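Local coordinates for protein mevalonate 3-kinase (Thermoplasma acidophilum, PDB 4RKS) that phosphorylates (R)-mevalonate with ATP to give mevalonate 3-phosphate in the alternative mevalonate pathway of extremely acidophilic archaea, at residues 35-40 with 251-256; 31-36 with 290-295; 50-55 with 226-231; 221-226 with 255-260. One frame throughout, in Å; residues are numbered along the deposited sequence.

How the contacts relate
All four contacts are largely buried, and contacts 1, 3 and 4 form a continuous cluster: contact 1 puts the loop 35-40 against helix 243-262, contact 3 puts 50-55 against helix 220-238, and contact 4 joins those two helices. Contact 2 lies nearest the centre of the chain and has no polar bond between its segments, methyl groups meeting one another and the backbone of G34. Polar chemistry increases away from it, from one backbone-to-carboxylate bond in contact 1 and one hydroxyl-to-carboxylate bond in contact 3 to a shared carboxylate in contact 4, whose E256 and H226 are partly exposed. D253 ties three of them together, its OD1 meeting both R223 and H230. Contacts 1 and 2 share V35 and V36, and both touch mevalonate.

Contact 1: residues 35-40 with 251-256; sequences VVLLGG and QEDTEE. With MEV ((R)-mevalonate), chain C.
V36 and D253 bring the two backbones nearest each other, their CA atoms 6.1 Å apart, where the chain leaving strand 24-34 runs past helix 243-262. The corner at V35 belongs to a classic beta bulge, V35 and V36 both facing A54 of the neighbouring strand, and beyond it the chain becomes a wall of the mevalonate pocket of this GHMP kinase. A backbone N-H gripped by a helix-borne carboxylate is the principle at work. With CG anti to its backbone N (chi1 -163°), D253 reaches toward the loop, and L37 N donates to D253 OD2 over 2.9 Å in a nearly straight bond (167°) that arrives on the syn side but tilted 32° out of the carboxylate plane. The other oxygen, OD1, lies 3.8 Å from V36 CG1 and takes H230 ND1 and a salt bridge from R223 NH1, so that the buried carboxylate is held at both ends. An alanine in place of D253 would probably leave L37 N without its acceptor and R223 and H230 without the charge they share, setting the pocket loop freer to shift. L37 also packs its own side chain both ways: CD1 lies against the helix, 3.7 Å from T254 CA, while CD2 comes 3.8 Å from C5 of the substrate. T254 OG1 turns back to A250 O within its helix. One residue farther on, L38 N points straight at the mevalonate carboxylate, donating to O4 at 2.8 Å.

Contact 2: residues 31-36 with 290-295; sequences PTIGVV and AYIVTG. With MEV ((R)-mevalonate), chain C.
I292 stands with CG2 anti to its backbone N and CG1 anti to its carbonyl carbon (chi1 -65°), and I33 adopts the same setting, which turns the two CG2 methyls toward one another. T294 differs: at chi1 60° its hydroxyl sits between the backbone N and the carbonyl carbon, and CG2 is left to face the strand. I33 meets I292 at a slant and T294 at about a right angle, its CG2 lying 4.1 Å from I292 CG2 and equally far from T294 CG2. G34 runs beside them. Its carbonyl O is 3.5 Å from I292 CG2, a buried oxygen that finds no polar partner in the model, while its N lies 3.7 Å from T294 CG2. V35 CG2 only just reaches I292 CD1. I33 also touches I56 and Y300, and I292 touches A250 and T254. G34 CA approaches O3 of the mevalonate carboxylate to 3.4 Å, where a CB would collide with that oxygen, and T294 CB lies 3.8 Å from the substrate hydroxyl O7. A CB on G295 would likewise run into the substrate methyl C6. Apolar methyls thus pack between two backbone segments that meet the substrate at close range, R163 supplying a hydrogen bond to it. It is an arrangement of the substrate pocket itself, where the N-terminal and C-terminal parts of a GHMP kinase both line the mevalonate site.

Contact 3: residues 50-55 with 226-231; sequences LHTSAG and HADEHA
The approach to strand 53-59, whose A54 pairs with the bulge at V35 and V36, packs here against helix 220-238, joining the N-terminal and C-terminal parts of the GHMP kinase fold. T52 carries the contact, its CA 5.2 Å from that of D228. T52 OG1 donates to D228 OD1 over 2.8 Å, using the anti lone pair of the carboxylate oxygen, and the same hydroxyl accepts a bond from S174 N on the adjoining strand. A chi1 of -65° sets CG2 of T52 anti to the backbone N, and the methyl too meets the helix, 3.7 Å from A231 CB. One helical turn back, A227 CB presses within 3.3 Å of T52 O and 3.4 Å of H51 ND1. The imidazole is steadied by ND1 bonding to T52 O, which it meets from above the carbonyl plane, and by NE2, hydrogen-bonded to G39 N of the substrate loop. A valine at T52 would probably keep the methyl packing but leave D228 OD1 and S174 N without their shared hydroxyl. Since that hydroxyl both donates and accepts, it links helix 220-238 to strand 169-174, and the small A227 and A231 are consistent with the close approach.

Contact 4: residues 221-226 with 255-260; sequences PARKKH and EEYHSI
E256 OE2 is shared by two side chains of the facing helix, accepting from H226 ND1 over 3.1 Å and forming a long, weak salt bridge with R223 NH1 at 3.4 Å. The setting is an antiparallel helix pair, segments 221-226 and 255-260 of consecutive helices in the C-terminal part of the GHMP kinase fold, their axes 11.5 Å apart and 164° from parallel in direction. That spacing is wide for two helices, and long side chains fill it. The H226 bond is bent (143°): the acceptor lies near the imidazole plane, yet the donor comes from above the carboxylate, the two planes standing almost perpendicular. E256 reaches across fully extended, and its OE2 lies in the guanidinium plane of R223 at its edge, although the carboxylate plane is turned nearly perpendicular to it. R223 has its stronger polar partners outside the pair, D253 and L37 O, the latter met by NH2, so the weaker link to E256 comes on top of these. The bend at chi2 (60°) turns the arginine so that Y257 CB lies over one guanidinium face, and NH2 comes 4.0 Å from Y257 CD1. The tyrosine in turn lines the mevalonate pocket, its OH making a weak bond to L38 O. Farther along, I260 packs against the aliphatic part of the arginine and also touches I214 of helix 207-214. Its CD1 touches R223 CB at 3.6 Å and R223 CG at 3.8 Å.

Contact 1: residues 35-40 with 251-256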
loop_
_atom_site.group_PDB
_atom_site.type_symbol
_atom_site.label_atom_id
_atom_site.label_comp_id
_atom_site.label_asym_id
_atom_site.label_seq_id
_atom_site.Cartn_x
_atom_site.Cartn_y
_atom_site.Cartn_z
ATOM N N VAL A 35 -2.927 -0.761 7.857
ATOM C CA VAL A 35 -3.879 -0.751 8.976
ATOM C C VAL A 35 -3.320 -1.534 10.176
ATOM O O VAL A 35 -3.447 -1.115 11.336
ATOM C CB VAL A 35 -5.259 -1.322 8.533
ATOM C CG1 VAL A 35 -6.114 -1.706 9.732
ATOM C CG2 VAL A 35 -5.990 -0.308 7.647
ATOM N N VAL A 36 -2.716 -2.681 9.895
ATOM C CA VAL A 36 -1.781 -3.316 10.836
ATOM C C VAL A 36 -0.437 -3.204 10.145
ATOM O O VAL A 36 -0.247 -3.738 9.043
ATOM C CB VAL A 36 -2.144 -4.786 11.162
ATOM C CG1 VAL A 36 -1.061 -5.450 12.051
ATOM C CG2 VAL A 36 -3.505 -4.848 11.865
ATOM N N LEU A 37 0.473 -2.470 10.773
ATOM C CA LEU A 37 1.609 -1.898 10.076
ATOM C C LEU A 37 2.765 -2.868 9.968
ATOM O O LEU A 37 3.160 -3.470 10.964
ATOM C CB LEU A 37 2.056 -0.613 10.788
ATOM C CG LEU A 37 0.980 0.473 10.810
ATOM C CD1 LEU A 37 1.410 1.667 11.667
ATOM C CD2 LEU A 37 0.677 0.895 9.387
ATOM N N LEU A 38 3.325 -2.991 8.763
ATOM C CA LEU A 38 4.430 -3.919 8.544
ATOM C C LEU A 38 5.803 -3.337 8.887
ATOM O O LEU A 38 6.154 -2.240 8.462
ATOM C CB LEU A 38 4.444 -4.392 7.090
ATOM C CG LEU A 38 5.601 -5.337 6.769
ATOM C CD1 LEU A 38 5.393 -6.658 7.496
ATOM C CD2 LEU A 38 5.688 -5.546 5.263
ATOM N N GLY A 39 6.578 -4.095 9.653
ATOM C CA GLY A 39 7.972 -3.784 9.864
ATOM C C GLY A 39 8.774 -5.060 9.844
ATOM O O GLY A 39 8.590 -5.930 10.707
ATOM N N GLY A 40 9.667 -5.182 8.865
ATOM C CA GLY A 40 10.536 -6.340 8.780
ATOM C C GLY A 40 10.291 -7.166 7.535
ATOM O O GLY A 40 9.160 -7.553 7.235
ATOM N N GLN A 251 -5.376 2.876 14.850
ATOM C CA GLN A 251 -4.723 3.953 15.595
ATOM C C GLN A 251 -3.897 3.395 16.758
ATOM O O GLN A 251 -2.795 3.870 17.017
ATOM C CB GLN A 251 -5.748 4.974 16.121
ATOM C CG GLN A 251 -5.114 6.035 17.027
ATOM C CD GLN A 251 -6.059 7.177 17.378
ATOM O OE1 GLN A 251 -6.772 7.703 16.522
ATOM N NE2 GLN A 251 -6.048 7.575 18.641
ATOM N N GLU A 252 -4.419 2.388 17.451
ATOM C CA GLU A 252 -3.662 1.750 18.534
ATOM C C GLU A 252 -2.434 1.026 17.990
ATOM O O GLU A 252 -1.362 1.088 18.583
ATOM C CB GLU A 252 -4.536 0.775 19.317
ATOM C CG GLU A 252 -5.700 1.445 20.020
ATOM C CD GLU A 252 -6.453 0.503 20.940
ATOM O OE1 GLU A 252 -5.805 -0.127 21.804
ATOM O OE2 GLU A 252 -7.692 0.395 20.797
ATOM N N ASP A 253 -2.599 0.349 16.856
ATOM C CA ASP A 253 -1.474 -0.288 16.175
ATOM C C ASP A 253 -0.427 0.741 15.767
ATOM O O ASP A 253 0.767 0.521 15.944
ATOM C CB ASP A 253 -1.943 -1.061 14.942
ATOM C CG ASP A 253 -0.903 -2.067 14.456
ATOM O OD1 ASP A 253 -0.819 -3.154 15.068
ATOM O OD2 ASP A 253 -0.173 -1.770 13.478
ATOM N N THR A 254 -0.890 1.864 15.221
ATOM C CA THR A 254 -0.018 2.967 14.813
ATOM C C THR A 254 0.835 3.449 15.992
ATOM O O THR A 254 2.037 3.670 15.851
ATOM C CB THR A 254 -0.838 4.158 14.242
ATOM O OG1 THR A 254 -1.334 3.826 12.941
ATOM C CG2 THR A 254 0.005 5.410 14.133
ATOM N N GLU A 255 0.218 3.599 17.154
ATOM C CA GLU A 255 0.931 4.114 18.322
ATOM C C GLU A 255 1.982 3.121 18.859
ATOM O O GLU A 255 3.093 3.513 19.215
ATOM C CB GLU A 255 -0.087 4.511 19.405
ATOM C CG GLU A 255 -0.976 5.684 18.927
ATOM C CD GLU A 255 -2.148 6.032 19.850
ATOM O OE1 GLU A 255 -2.642 5.152 20.587
ATOM O OE2 GLU A 255 -2.590 7.202 19.816
ATOM N N GLU A 256 1.633 1.842 18.916
ATOM C CA GLU A 256 2.595 0.794 19.282
ATOM C C GLU A 256 3.780 0.730 18.309
ATOM O O GLU A 256 4.942 0.671 18.711
ATOM C CB GLU A 256 1.895 -0.560 19.325
ATOM C CG GLU A 256 2.835 -1.748 19.474
ATOM C CD GLU A 256 2.097 -3.073 19.451
ATOM O OE1 GLU A 256 0.868 -3.078 19.675
ATOM O OE2 GLU A 256 2.742 -4.109 19.208
HETATM C C8 MEV C . 5.041 -1.192 4.283
HETATM O O8 MEV C . 5.998 -1.918 3.535
HETATM C C2 MEV C . 5.785 -0.317 5.268
HETATM C C3 MEV C . 4.999 0.794 5.944
HETATM O O7 MEV C . 4.263 1.570 5.035
HETATM C C4 MEV C . 4.043 0.232 6.984
HETATM C C5 MEV C . 2.722 -0.235 6.403
HETATM O O3 MEV C . 2.066 0.480 5.587
HETATM O O4 MEV C . 2.283 -1.366 6.720
HETATM C C6 MEV C . 6.014 1.688 6.623
#

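Contact 2: residues 31-36 with 290-295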
loop_
_atom_site.group_PDB
_atom_site.type_symbol
_atom_site.label_atom_id
_atom_site.label_comp_id
_atom_site.label_asym_id
_atom_site.label_seq_id
_atom_site.Cartn_x
_atom_site.Cartn_y
_atom_site.Cartn_z
ATOM N N PRO A 31 -2.808 3.177 -4.731
ATOM C CA PRO A 31 -1.888 3.129 -3.591
ATOM C C PRO A 31 -2.567 2.638 -2.322
ATOM O O PRO A 31 -3.786 2.450 -2.253
ATOM C CB PRO A 31 -1.423 4.587 -3.450
ATOM C CG PRO A 31 -2.601 5.382 -3.953
ATOM C CD PRO A 31 -3.156 4.565 -5.103
ATOM N N THR A 32 -1.761 2.377 -1.302
ATOM C CA THR A 32 -2.288 1.722 -0.123
ATOM C C THR A 32 -1.857 2.415 1.171
ATOM O O THR A 32 -0.892 3.193 1.192
ATOM C CB THR A 32 -1.856 0.230 -0.076
ATOM O OG1 THR A 32 -0.445 0.148 0.105
ATOM C CG2 THR A 32 -2.216 -0.469 -1.376
ATOM N N ILE A 33 -2.617 2.140 2.227
ATOM C CA ILE A 33 -2.334 2.589 3.591
ATOM C C ILE A 33 -2.355 1.379 4.516
ATOM O O ILE A 33 -3.318 0.600 4.503
ATOM C CB ILE A 33 -3.380 3.623 4.079
ATOM C CG1 ILE A 33 -3.282 4.914 3.267
ATOM C CG2 ILE A 33 -3.207 3.910 5.581
ATOM C CD1 ILE A 33 -4.521 5.808 3.362
ATOM N N GLY A 34 -1.304 1.203 5.307
ATOM C CA GLY A 34 -1.286 0.139 6.300
ATOM C C GLY A 34 -2.313 0.332 7.417
ATOM O O GLY A 34 -2.544 1.445 7.873
ATOM N N VAL A 35 -2.927 -0.761 7.857
ATOM C CA VAL A 35 -3.879 -0.751 8.976
ATOM C C VAL A 35 -3.320 -1.534 10.176
ATOM O O VAL A 35 -3.447 -1.115 11.336
ATOM C CB VAL A 35 -5.259 -1.322 8.533
ATOM C CG1 VAL A 35 -6.114 -1.706 9.732
ATOM C CG2 VAL A 35 -5.990 -0.308 7.647
ATOM N N VAL A 36 -2.716 -2.681 9.895
ATOM C CA VAL A 36 -1.781 -3.316 10.836
ATOM C C VAL A 36 -0.437 -3.204 10.145
ATOM O O VAL A 36 -0.247 -3.738 9.043
ATOM C CB VAL A 36 -2.144 -4.786 11.162
ATOM C CG1 VAL A 36 -1.061 -5.450 12.051
ATOM C CG2 VAL A 36 -3.505 -4.848 11.865
ATOM N N ALA A 290 -10.342 8.660 13.938
ATOM C CA ALA A 290 -9.188 7.841 14.304
ATOM C C ALA A 290 -8.108 8.116 13.274
ATOM O O ALA A 290 -8.426 8.325 12.096
ATOM C CB ALA A 290 -9.545 6.362 14.335
ATOM N N TYR A 291 -6.842 8.119 13.688
ATOM C CA TYR A 291 -5.767 8.419 12.742
ATOM C C TYR A 291 -4.781 7.264 12.574
ATOM O O TYR A 291 -4.660 6.415 13.441
ATOM C CB TYR A 291 -4.995 9.672 13.173
ATOM C CG TYR A 291 -4.011 9.407 14.283
ATOM C CD1 TYR A 291 -4.404 9.493 15.613
ATOM C CD2 TYR A 291 -2.692 9.075 14.007
ATOM C CE1 TYR A 291 -3.515 9.245 16.631
ATOM C CE2 TYR A 291 -1.797 8.825 15.021
ATOM C CZ TYR A 291 -2.212 8.908 16.328
ATOM O OH TYR A 291 -1.319 8.664 17.339
ATOM N N ILE A 292 -4.064 7.284 11.450
ATOM C CA ILE A 292 -3.003 6.329 11.119
ATOM C C ILE A 292 -1.759 7.095 10.644
ATOM O O ILE A 292 -1.886 8.089 9.934
ATOM C CB ILE A 292 -3.452 5.345 10.007
ATOM C CG1 ILE A 292 -4.601 4.457 10.487
ATOM C CG2 ILE A 292 -2.273 4.478 9.496
ATOM C CD1 ILE A 292 -5.298 3.723 9.360
ATOM N N VAL A 293 -0.569 6.642 11.041
ATOM C CA VAL A 293 0.681 7.120 10.448
ATOM C C VAL A 293 1.465 5.901 9.969
ATOM O O VAL A 293 1.701 4.992 10.756
ATOM C CB VAL A 293 1.543 7.924 11.459
ATOM C CG1 VAL A 293 2.852 8.375 10.821
ATOM C CG2 VAL A 293 0.752 9.113 12.034
ATOM N N THR A 294 1.857 5.864 8.697
ATOM C CA THR A 294 2.627 4.718 8.202
ATOM C C THR A 294 4.121 5.061 8.215
ATOM O O THR A 294 4.681 5.275 9.276
ATOM C CB THR A 294 2.160 4.271 6.782
ATOM O OG1 THR A 294 2.318 5.346 5.840
ATOM C CG2 THR A 294 0.691 3.866 6.818
ATOM N N GLY A 295 4.770 5.131 7.057
ATOM C CA GLY A 295 6.202 5.402 7.032
ATOM C C GLY A 295 6.564 6.819 6.611
ATOM O O GLY A 295 7.644 7.305 6.906
HETATM C C8 MEV C . 5.041 -1.192 4.283
HETATM O O8 MEV C . 5.998 -1.918 3.535
HETATM C C2 MEV C . 5.785 -0.317 5.268
HETATM C C3 MEV C . 4.999 0.794 5.944
HETATM O O7 MEV C . 4.263 1.570 5.035
HETATM C C4 MEV C . 4.043 0.232 6.984
HETATM C C5 MEV C . 2.722 -0.235 6.403
HETATM O O3 MEV C . 2.066 0.480 5.587
HETATM O O4 MEV C . 2.283 -1.366 6.720
HETATM C C6 MEV C . 6.014 1.688 6.623
#

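Contact 3: residues 50-55 with 226-231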
loop_
_atom_site.group_PDB
_atom_site.type_symbol
_atom_site.label_atom_id
_atom_site.label_comp_id
_atom_site.label_asym_id
_atom_site.label_seq_id
_atom_site.Cartn_x
_atom_site.Cartn_y
_atom_site.Cartn_z
ATOM N N LEU A 50 8.030 -10.216 7.363
ATOM C CA LEU A 50 8.394 -11.048 8.512
ATOM C C LEU A 50 7.193 -11.428 9.365
ATOM O O LEU A 50 7.232 -12.413 10.100
ATOM C CB LEU A 50 9.432 -10.341 9.379
ATOM C CG LEU A 50 10.877 -10.511 8.925
ATOM C CD1 LEU A 50 11.820 -9.791 9.867
ATOM C CD2 LEU A 50 11.241 -11.990 8.820
ATOM N N HIS A 51 6.119 -10.649 9.276
ATOM C CA HIS A 51 4.962 -10.914 10.116
ATOM C C HIS A 51 3.662 -10.472 9.454
ATOM O O HIS A 51 3.679 -9.849 8.389
ATOM C CB HIS A 51 5.130 -10.229 11.479
ATOM C CG HIS A 51 5.055 -8.730 11.435
ATOM N ND1 HIS A 51 3.861 -8.045 11.322
ATOM C CD2 HIS A 51 6.023 -7.782 11.527
ATOM C CE1 HIS A 51 4.096 -6.743 11.336
ATOM N NE2 HIS A 51 5.400 -6.556 11.454
ATOM N N THR A 52 2.541 -10.803 10.086
ATOM C CA THR A 52 1.214 -10.501 9.528
ATOM C C THR A 52 0.899 -8.996 9.545
ATOM O O THR A 52 1.209 -8.311 10.511
ATOM C CB THR A 52 0.121 -11.266 10.300
ATOM O OG1 THR A 52 0.309 -12.673 10.104
ATOM C CG2 THR A 52 -1.282 -10.871 9.841
ATOM N N SER A 53 0.312 -8.488 8.465
ATOM C CA SER A 53 -0.068 -7.077 8.385
ATOM C C SER A 53 -1.436 -6.952 7.733
ATOM O O SER A 53 -1.988 -7.939 7.265
ATOM C CB SER A 53 0.974 -6.271 7.604
ATOM O OG SER A 53 1.209 -6.842 6.326
ATOM N N ALA A 54 -1.981 -5.737 7.719
ATOM C CA ALA A 54 -3.257 -5.466 7.065
ATOM C C ALA A 54 -3.249 -4.077 6.414
ATOM O O ALA A 54 -2.482 -3.198 6.804
ATOM C CB ALA A 54 -4.425 -5.583 8.077
ATOM N N GLY A 55 -4.093 -3.876 5.412
ATOM C CA GLY A 55 -4.107 -2.588 4.749
ATOM C C GLY A 55 -5.346 -2.304 3.928
ATOM O O GLY A 55 -6.191 -3.181 3.729
ATOM N N HIS A 226 1.722 -9.486 18.324
ATOM C CA HIS A 226 0.678 -8.467 18.481
ATOM C C HIS A 226 0.059 -8.115 17.134
ATOM O O HIS A 226 -1.143 -7.839 17.033
ATOM C CB HIS A 226 1.239 -7.194 19.126
ATOM C CG HIS A 226 1.606 -7.344 20.572
ATOM N ND1 HIS A 226 2.497 -6.501 21.206
ATOM C CD2 HIS A 226 1.199 -8.233 21.511
ATOM C CE1 HIS A 226 2.626 -6.868 22.469
ATOM N NE2 HIS A 226 1.848 -7.915 22.680
ATOM N N ALA A 227 0.897 -8.104 16.100
ATOM C CA ALA A 227 0.432 -7.795 14.758
ATOM C C ALA A 227 -0.589 -8.838 14.330
ATOM O O ALA A 227 -1.666 -8.487 13.857
ATOM C CB ALA A 227 1.591 -7.741 13.782
ATOM N N ASP A 228 -0.250 -10.114 14.519
ATOM C CA ASP A 228 -1.119 -11.215 14.110
ATOM C C ASP A 228 -2.428 -11.163 14.891
ATOM O O ASP A 228 -3.501 -11.393 14.336
ATOM C CB ASP A 228 -0.423 -12.572 14.309
ATOM C CG ASP A 228 -1.120 -13.702 13.566
ATOM O OD1 ASP A 228 -0.961 -13.798 12.324
ATOM O OD2 ASP A 228 -1.825 -14.494 14.227
ATOM N N GLU A 229 -2.343 -10.841 16.176
ATOM C CA GLU A 229 -3.548 -10.716 17.005
ATOM C C GLU A 229 -4.489 -9.624 16.518
ATOM O O GLU A 229 -5.703 -9.811 16.495
ATOM C CB GLU A 229 -3.174 -10.438 18.469
ATOM C CG GLU A 229 -2.489 -11.631 19.139
ATOM C CD GLU A 229 -1.862 -11.288 20.477
ATOM O OE1 GLU A 229 -2.157 -10.202 21.019
ATOM O OE2 GLU A 229 -1.066 -12.107 20.980
ATOM N N HIS A 230 -3.926 -8.475 16.162
ATOM C CA HIS A 230 -4.735 -7.366 15.684
ATOM C C HIS A 230 -5.443 -7.725 14.388
ATOM O O HIS A 230 -6.600 -7.365 14.196
ATOM C CB HIS A 230 -3.873 -6.118 15.495
ATOM C CG HIS A 230 -3.489 -5.455 16.781
ATOM N ND1 HIS A 230 -2.624 -4.382 16.836
ATOM C CD2 HIS A 230 -3.846 -5.718 18.060
ATOM C CE1 HIS A 230 -2.469 -4.009 18.096
ATOM N NE2 HIS A 230 -3.198 -4.806 18.859
ATOM N N ALA A 231 -4.754 -8.438 13.496
ATOM C CA ALA A 231 -5.388 -8.859 12.245
ATOM C C ALA A 231 -6.585 -9.789 12.509
ATOM O O ALA A 231 -7.618 -9.671 11.847
ATOM C CB ALA A 231 -4.375 -9.533 11.322
#

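Contact 4: residues 221-226 with 255-260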
loop_
_atom_site.group_PDB
_atom_site.type_symbol
_atom_site.label_atom_id
_atom_site.label_comp_id
_atom_site.label_asym_id
_atom_site.label_seq_id
_atom_site.Cartn_x
_atom_site.Cartn_y
_atom_site.Cartn_z
ATOM N N PRO A 221 10.040 -9.269 18.758
ATOM C CA PRO A 221 9.301 -10.537 18.784
ATOM C C PRO A 221 7.848 -10.425 19.239
ATOM O O PRO A 221 6.996 -11.090 18.654
ATOM C CB PRO A 221 10.097 -11.396 19.778
ATOM C CG PRO A 221 11.401 -10.695 19.997
ATOM C CD PRO A 221 11.443 -9.459 19.175
ATOM N N ALA A 222 7.570 -9.618 20.260
ATOM C CA ALA A 222 6.198 -9.440 20.736
ATOM C C ALA A 222 5.356 -8.653 19.736
ATOM O O ALA A 222 4.150 -8.869 19.625
ATOM C CB ALA A 222 6.186 -8.741 22.081
ATOM N N ARG A 223 5.991 -7.724 19.030
ATOM C CA ARG A 223 5.303 -6.916 18.022
ATOM C C ARG A 223 4.736 -7.814 16.931
ATOM O O ARG A 223 3.597 -7.641 16.508
ATOM C CB ARG A 223 6.252 -5.872 17.426
ATOM C CG ARG A 223 5.750 -5.168 16.163
ATOM C CD ARG A 223 4.450 -4.406 16.393
ATOM N NE ARG A 223 3.854 -3.988 15.128
ATOM C CZ ARG A 223 2.572 -3.668 14.963
ATOM N NH1 ARG A 223 1.736 -3.714 15.991
ATOM N NH2 ARG A 223 2.118 -3.312 13.761
ATOM N N LYS A 224 5.527 -8.787 16.492
ATOM C CA LYS A 224 5.091 -9.700 15.439
ATOM C C LYS A 224 3.867 -10.492 15.867
ATOM O O LYS A 224 2.966 -10.726 15.068
ATOM C CB LYS A 224 6.225 -10.659 15.043
ATOM C CG LYS A 224 7.378 -9.964 14.343
ATOM C CD LYS A 224 8.653 -10.750 14.479
ATOM C CE LYS A 224 8.512 -12.123 13.902
ATOM N NZ LYS A 224 9.827 -12.815 13.879
ATOM N N LYS A 225 3.840 -10.908 17.131
ATOM C CA LYS A 225 2.687 -11.625 17.665
ATOM C C LYS A 225 1.475 -10.701 17.838
ATOM O O LYS A 225 0.345 -11.084 17.522
ATOM C CB LYS A 225 3.048 -12.295 18.994
ATOM C CG LYS A 225 4.008 -13.468 18.812
ATOM C CD LYS A 225 4.076 -14.334 20.055
ATOM C CE LYS A 225 4.928 -15.566 19.819
ATOM N NZ LYS A 225 4.725 -16.570 20.900
ATOM N N HIS A 226 1.722 -9.486 18.324
ATOM C CA HIS A 226 0.678 -8.467 18.481
ATOM C C HIS A 226 0.059 -8.115 17.134
ATOM O O HIS A 226 -1.143 -7.839 17.033
ATOM C CB HIS A 226 1.239 -7.194 19.126
ATOM C CG HIS A 226 1.606 -7.344 20.572
ATOM N ND1 HIS A 226 2.497 -6.501 21.206
ATOM C CD2 HIS A 226 1.199 -8.233 21.511
ATOM C CE1 HIS A 226 2.626 -6.868 22.469
ATOM N NE2 HIS A 226 1.848 -7.915 22.680
ATOM N N GLU A 255 0.218 3.599 17.154
ATOM C CA GLU A 255 0.931 4.114 18.322
ATOM C C GLU A 255 1.982 3.121 18.859
ATOM O O GLU A 255 3.093 3.513 19.215
ATOM C CB GLU A 255 -0.087 4.511 19.405
ATOM C CG GLU A 255 -0.976 5.684 18.927
ATOM C CD GLU A 255 -2.148 6.032 19.850
ATOM O OE1 GLU A 255 -2.642 5.152 20.587
ATOM O OE2 GLU A 255 -2.590 7.202 19.816
ATOM N N GLU A 256 1.633 1.842 18.916
ATOM C CA GLU A 256 2.595 0.794 19.282
ATOM C C GLU A 256 3.780 0.730 18.309
ATOM O O GLU A 256 4.942 0.671 18.711
ATOM C CB GLU A 256 1.895 -0.560 19.325
ATOM C CG GLU A 256 2.835 -1.748 19.474
ATOM C CD GLU A 256 2.097 -3.073 19.451
ATOM O OE1 GLU A 256 0.868 -3.078 19.675
ATOM O OE2 GLU A 256 2.742 -4.109 19.208
ATOM N N TYR A 257 3.466 0.730 17.018
ATOM C CA TYR A 257 4.470 0.656 15.964
ATOM C C TYR A 257 5.460 1.806 16.046
ATOM O O TYR A 257 6.674 1.603 15.983
ATOM C CB TYR A 257 3.754 0.648 14.617
ATOM C CG TYR A 257 4.577 0.507 13.362
ATOM C CD1 TYR A 257 5.111 -0.726 12.980
ATOM C CD2 TYR A 257 4.738 1.582 12.510
ATOM C CE1 TYR A 257 5.811 -0.864 11.802
ATOM C CE2 TYR A 257 5.435 1.457 11.329
ATOM C CZ TYR A 257 5.969 0.238 10.978
ATOM O OH TYR A 257 6.651 0.143 9.793
ATOM N N HIS A 258 4.960 3.022 16.213
ATOM C CA HIS A 258 5.879 4.152 16.201
ATOM C C HIS A 258 6.587 4.360 17.540
ATOM O O HIS A 258 7.627 5.016 17.598
ATOM C CB HIS A 258 5.141 5.397 15.731
ATOM C CG HIS A 258 4.860 5.369 14.261
ATOM N ND1 HIS A 258 5.857 5.484 13.320
ATOM C CD2 HIS A 258 3.710 5.181 13.570
ATOM C CE1 HIS A 258 5.333 5.397 12.111
ATOM N NE2 HIS A 258 4.031 5.215 12.233
ATOM N N SER A 259 6.066 3.755 18.602
ATOM C CA SER A 259 6.819 3.697 19.860
ATOM C C SER A 259 8.015 2.741 19.723
ATOM O O SER A 259 9.101 3.008 20.241
ATOM C CB SER A 259 5.913 3.269 21.015
ATOM O OG SER A 259 6.635 3.203 22.229
ATOM N N ILE A 260 7.827 1.636 19.007
ATOM C CA ILE A 260 8.936 0.706 18.783
ATOM C C ILE A 260 10.020 1.333 17.891
ATOM O O ILE A 260 11.202 1.260 18.210
ATOM C CB ILE A 260 8.450 -0.622 18.170
ATOM C CG1 ILE A 260 7.542 -1.338 19.165
ATOM C CG2 ILE A 260 9.633 -1.508 17.795
ATOM C CD1 ILE A 260 6.910 -2.591 18.637
#